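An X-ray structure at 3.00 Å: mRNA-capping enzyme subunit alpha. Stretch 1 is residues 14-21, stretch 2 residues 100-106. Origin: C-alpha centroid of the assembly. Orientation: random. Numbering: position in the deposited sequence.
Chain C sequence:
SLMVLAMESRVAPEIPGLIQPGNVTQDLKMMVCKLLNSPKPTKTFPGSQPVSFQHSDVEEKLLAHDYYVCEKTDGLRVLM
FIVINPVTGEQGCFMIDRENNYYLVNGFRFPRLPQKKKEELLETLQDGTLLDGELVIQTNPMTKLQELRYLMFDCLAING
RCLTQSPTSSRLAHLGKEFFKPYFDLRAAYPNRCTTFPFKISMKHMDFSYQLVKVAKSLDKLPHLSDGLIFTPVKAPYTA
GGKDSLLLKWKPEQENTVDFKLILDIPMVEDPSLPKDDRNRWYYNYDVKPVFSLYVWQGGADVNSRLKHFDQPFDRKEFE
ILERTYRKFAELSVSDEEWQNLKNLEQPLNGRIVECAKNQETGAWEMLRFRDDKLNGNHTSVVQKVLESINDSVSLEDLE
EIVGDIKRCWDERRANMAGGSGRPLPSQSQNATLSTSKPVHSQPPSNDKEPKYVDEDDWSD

Stretch 1 (14-21) EIPGLIQP
Stretch 2 100-106: NNYYLVN

A single tyrosine ring, rather than a ladder of hydrogen bonds, organises this contact. Tyr103 presents one ring face to Ile15, whose CG1 lies 3.6 Å from the ring centroid and only 14° off the ring normal, a CH-pi contact of nearly ideal direction. The example illustrates a general principle: an irregular segment can be held against a strand chiefly by packing.

Residues 14-21 adopt no regular helix or strand, whereas 102-105 are extended: Tyr102 (phi/psi -112/119; chi1 m, chi2 45°), Tyr103 (-100/149; chi1 m at -62°, chi2 98°), Leu104 (-121/91; chi1 -146°, between wells, chi2 t) and Val105 (-75/163; chi1 -139°), preceded by Asn101 (-134/139; chi1 -34°). The end-to-end directions, CA 15 to 20 against CA 101 to 105, differ by 103°, so the register is short: the CA atoms of Ile19 and Tyr103 lie 4.5 Å apart, and those of Gly17 and Val105 4.6 Å apart. One hydrogen bond joins the backbones, Leu104 N to Leu18 O at 2.7 Å, and its N-H...O angle of 127° makes it weak. Leu18 O is crowded in the model, so its position deserves caution. Ile19 CA also approaches Tyr102 O at 2.9 Å as a CA-H...O contact.

Ile15 (-69/131), with chi1 t and chi2 p, points its CA-to-CB bond toward the strand and lays its aliphatic chain over the ring. Ile19 (-85/146) adds CG1 at 3.5 Å from Tyr103 CE2; its chi1 of -21° lies between wells, while chi2 is t. The ring thus meets two branched aliphatic chains, while its OH is hydrogen-bonded elsewhere in the structure.

Pro16 (-61/-26) turns the chain and sets its CB 3.9 Å from Val105 CG1, beside a buried valine. Gly17 follows at -120/-122. Its lack of a side chain matters: an ideal CB would point toward the strand and lie 2.7 Å from Leu104 C, a clash. Without it, Gly17 CA can rest 3.9 Å from Leu104 O. Leu18 (-164/169; chi1 p, chi2 t) then directs its CA-to-CB bond away, although the end of its side chain comes nearer.

Farther along, Gln20 (-86/-175), chi1 and chi2 both m and chi3 -49°, folds over Leu104: its CG lies 3.5 Å from Leu104 CD1 and its NE2 3.7 Å from Leu104 CB. Ile19 CD1 reaches 3.6 Å from Asn101 CB. Altogether 517 Å² is buried, counting both sides, with Tyr103 and Ile19 contributing most.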

# COMPACT_ATOMS: atom_id res chain seq x y z
N GLU C 14 -28.49 27.46 18.26
CA GLU C 14 -27.60 27.73 17.13
C GLU C 14 -26.96 29.09 17.34
O GLU C 14 -27.63 30.09 17.69
CB GLU C 14 -28.30 27.64 15.77
CG GLU C 14 -27.33 27.37 14.64
CD GLU C 14 -26.83 25.92 14.59
OE1 GLU C 14 -27.58 25.08 14.05
OE2 GLU C 14 -25.69 25.63 15.06
N ILE C 15 -25.64 29.08 17.15
CA ILE C 15 -24.73 30.19 17.45
C ILE C 15 -24.95 31.37 16.49
O ILE C 15 -25.00 31.18 15.27
CB ILE C 15 -23.26 29.67 17.54
CG1 ILE C 15 -22.34 30.72 18.18
CG2 ILE C 15 -22.72 29.15 16.20
CD1 ILE C 15 -22.51 30.85 19.70
N PRO C 16 -25.08 32.60 17.04
CA PRO C 16 -25.54 33.73 16.23
C PRO C 16 -24.65 34.12 15.03
O PRO C 16 -25.16 34.69 14.06
CB PRO C 16 -25.59 34.87 17.26
CG PRO C 16 -25.62 34.19 18.57
CD PRO C 16 -24.68 33.08 18.37
N GLY C 17 -23.36 33.80 15.08
CA GLY C 17 -22.47 34.01 13.94
C GLY C 17 -21.80 32.75 13.39
O GLY C 17 -22.48 31.81 12.96
N LEU C 18 -20.46 32.77 13.40
CA LEU C 18 -19.58 31.68 12.98
C LEU C 18 -18.17 31.95 13.52
O LEU C 18 -17.91 33.02 14.09
CB LEU C 18 -19.53 31.54 11.46
CG LEU C 18 -19.01 32.61 10.50
CD1 LEU C 18 -18.99 32.06 9.06
CD2 LEU C 18 -19.85 33.89 10.57
N ILE C 19 -17.28 30.95 13.44
CA ILE C 19 -15.87 31.27 13.59
C ILE C 19 -15.42 31.70 12.20
O ILE C 19 -16.01 31.25 11.17
CB ILE C 19 -14.92 30.16 14.17
CG1 ILE C 19 -15.65 29.07 14.97
CG2 ILE C 19 -13.73 30.82 14.98
CD1 ILE C 19 -14.72 28.00 15.62
N GLN C 20 -14.48 32.65 12.21
CA GLN C 20 -13.62 33.02 11.09
C GLN C 20 -12.36 32.13 11.05
O GLN C 20 -12.31 31.14 11.81
CB GLN C 20 -13.29 34.49 11.23
CG GLN C 20 -14.52 35.40 11.22
CD GLN C 20 -15.44 35.14 10.04
OE1 GLN C 20 -15.01 35.08 8.88
NE2 GLN C 20 -16.73 35.00 10.33
N PRO C 21 -11.38 32.40 10.13
CA PRO C 21 -10.16 31.56 10.07
C PRO C 21 -9.41 31.20 11.38
O PRO C 21 -9.80 31.63 12.46
CB PRO C 21 -9.27 32.33 9.09
CG PRO C 21 -10.22 32.95 8.13
CD PRO C 21 -11.57 33.12 8.85
N ASN C 100 -12.14 27.43 23.42
CA ASN C 100 -11.87 28.81 22.99
C ASN C 100 -11.96 29.03 21.48
O ASN C 100 -10.96 28.92 20.74
CB ASN C 100 -10.53 29.33 23.53
CG ASN C 100 -10.70 30.21 24.74
OD1 ASN C 100 -10.47 31.42 24.69
ND2 ASN C 100 -11.14 29.60 25.83
N ASN C 101 -13.18 29.31 21.03
CA ASN C 101 -13.50 29.42 19.61
C ASN C 101 -14.34 30.68 19.40
O ASN C 101 -15.22 30.97 20.23
CB ASN C 101 -14.22 28.16 19.14
CG ASN C 101 -13.73 26.89 19.86
OD1 ASN C 101 -12.55 26.51 19.78
ND2 ASN C 101 -14.65 26.23 20.57
N TYR C 102 -14.07 31.42 18.32
CA TYR C 102 -14.52 32.82 18.18
C TYR C 102 -15.59 33.10 17.12
O TYR C 102 -15.35 32.97 15.91
CB TYR C 102 -13.29 33.72 17.95
CG TYR C 102 -12.48 34.07 19.18
CD1 TYR C 102 -12.13 33.10 20.14
CD2 TYR C 102 -12.02 35.38 19.37
CE1 TYR C 102 -11.37 33.43 21.23
CE2 TYR C 102 -11.23 35.72 20.47
CZ TYR C 102 -10.92 34.74 21.39
OH TYR C 102 -10.17 35.06 22.51
N TYR C 103 -16.75 33.60 17.57
CA TYR C 103 -17.88 33.82 16.66
C TYR C 103 -18.05 35.28 16.21
O TYR C 103 -17.63 36.19 16.92
CB TYR C 103 -19.15 33.13 17.20
CG TYR C 103 -18.99 31.61 17.32
CD1 TYR C 103 -18.68 30.99 18.53
CD2 TYR C 103 -19.12 30.79 16.19
CE1 TYR C 103 -18.52 29.58 18.62
CE2 TYR C 103 -18.94 29.41 16.25
CZ TYR C 103 -18.66 28.81 17.46
OH TYR C 103 -18.49 27.44 17.48
N LEU C 104 -18.58 35.51 14.99
CA LEU C 104 -18.70 36.87 14.42
C LEU C 104 -20.10 37.33 14.05
O LEU C 104 -20.56 37.20 12.91
CB LEU C 104 -17.73 37.12 13.25
CG LEU C 104 -17.16 38.55 13.10
CD1 LEU C 104 -15.79 38.47 12.47
CD2 LEU C 104 -17.96 39.64 12.35
N VAL C 105 -20.74 37.97 15.02
CA VAL C 105 -22.08 38.52 14.87
C VAL C 105 -22.06 39.81 14.02
O VAL C 105 -21.00 40.42 13.82
CB VAL C 105 -22.72 38.77 16.25
CG1 VAL C 105 -24.18 38.36 16.19
CG2 VAL C 105 -22.04 37.93 17.32
N ASN C 106 -23.23 40.20 13.53
CA ASN C 106 -23.39 41.38 12.66
C ASN C 106 -23.40 42.72 13.41
O ASN C 106 -22.55 42.96 14.29
CB ASN C 106 -24.60 41.20 11.71
CG ASN C 106 -24.21 40.88 10.25
OD1 ASN C 106 -24.92 41.29 9.33
ND2 ASN C 106 -23.12 40.14 10.03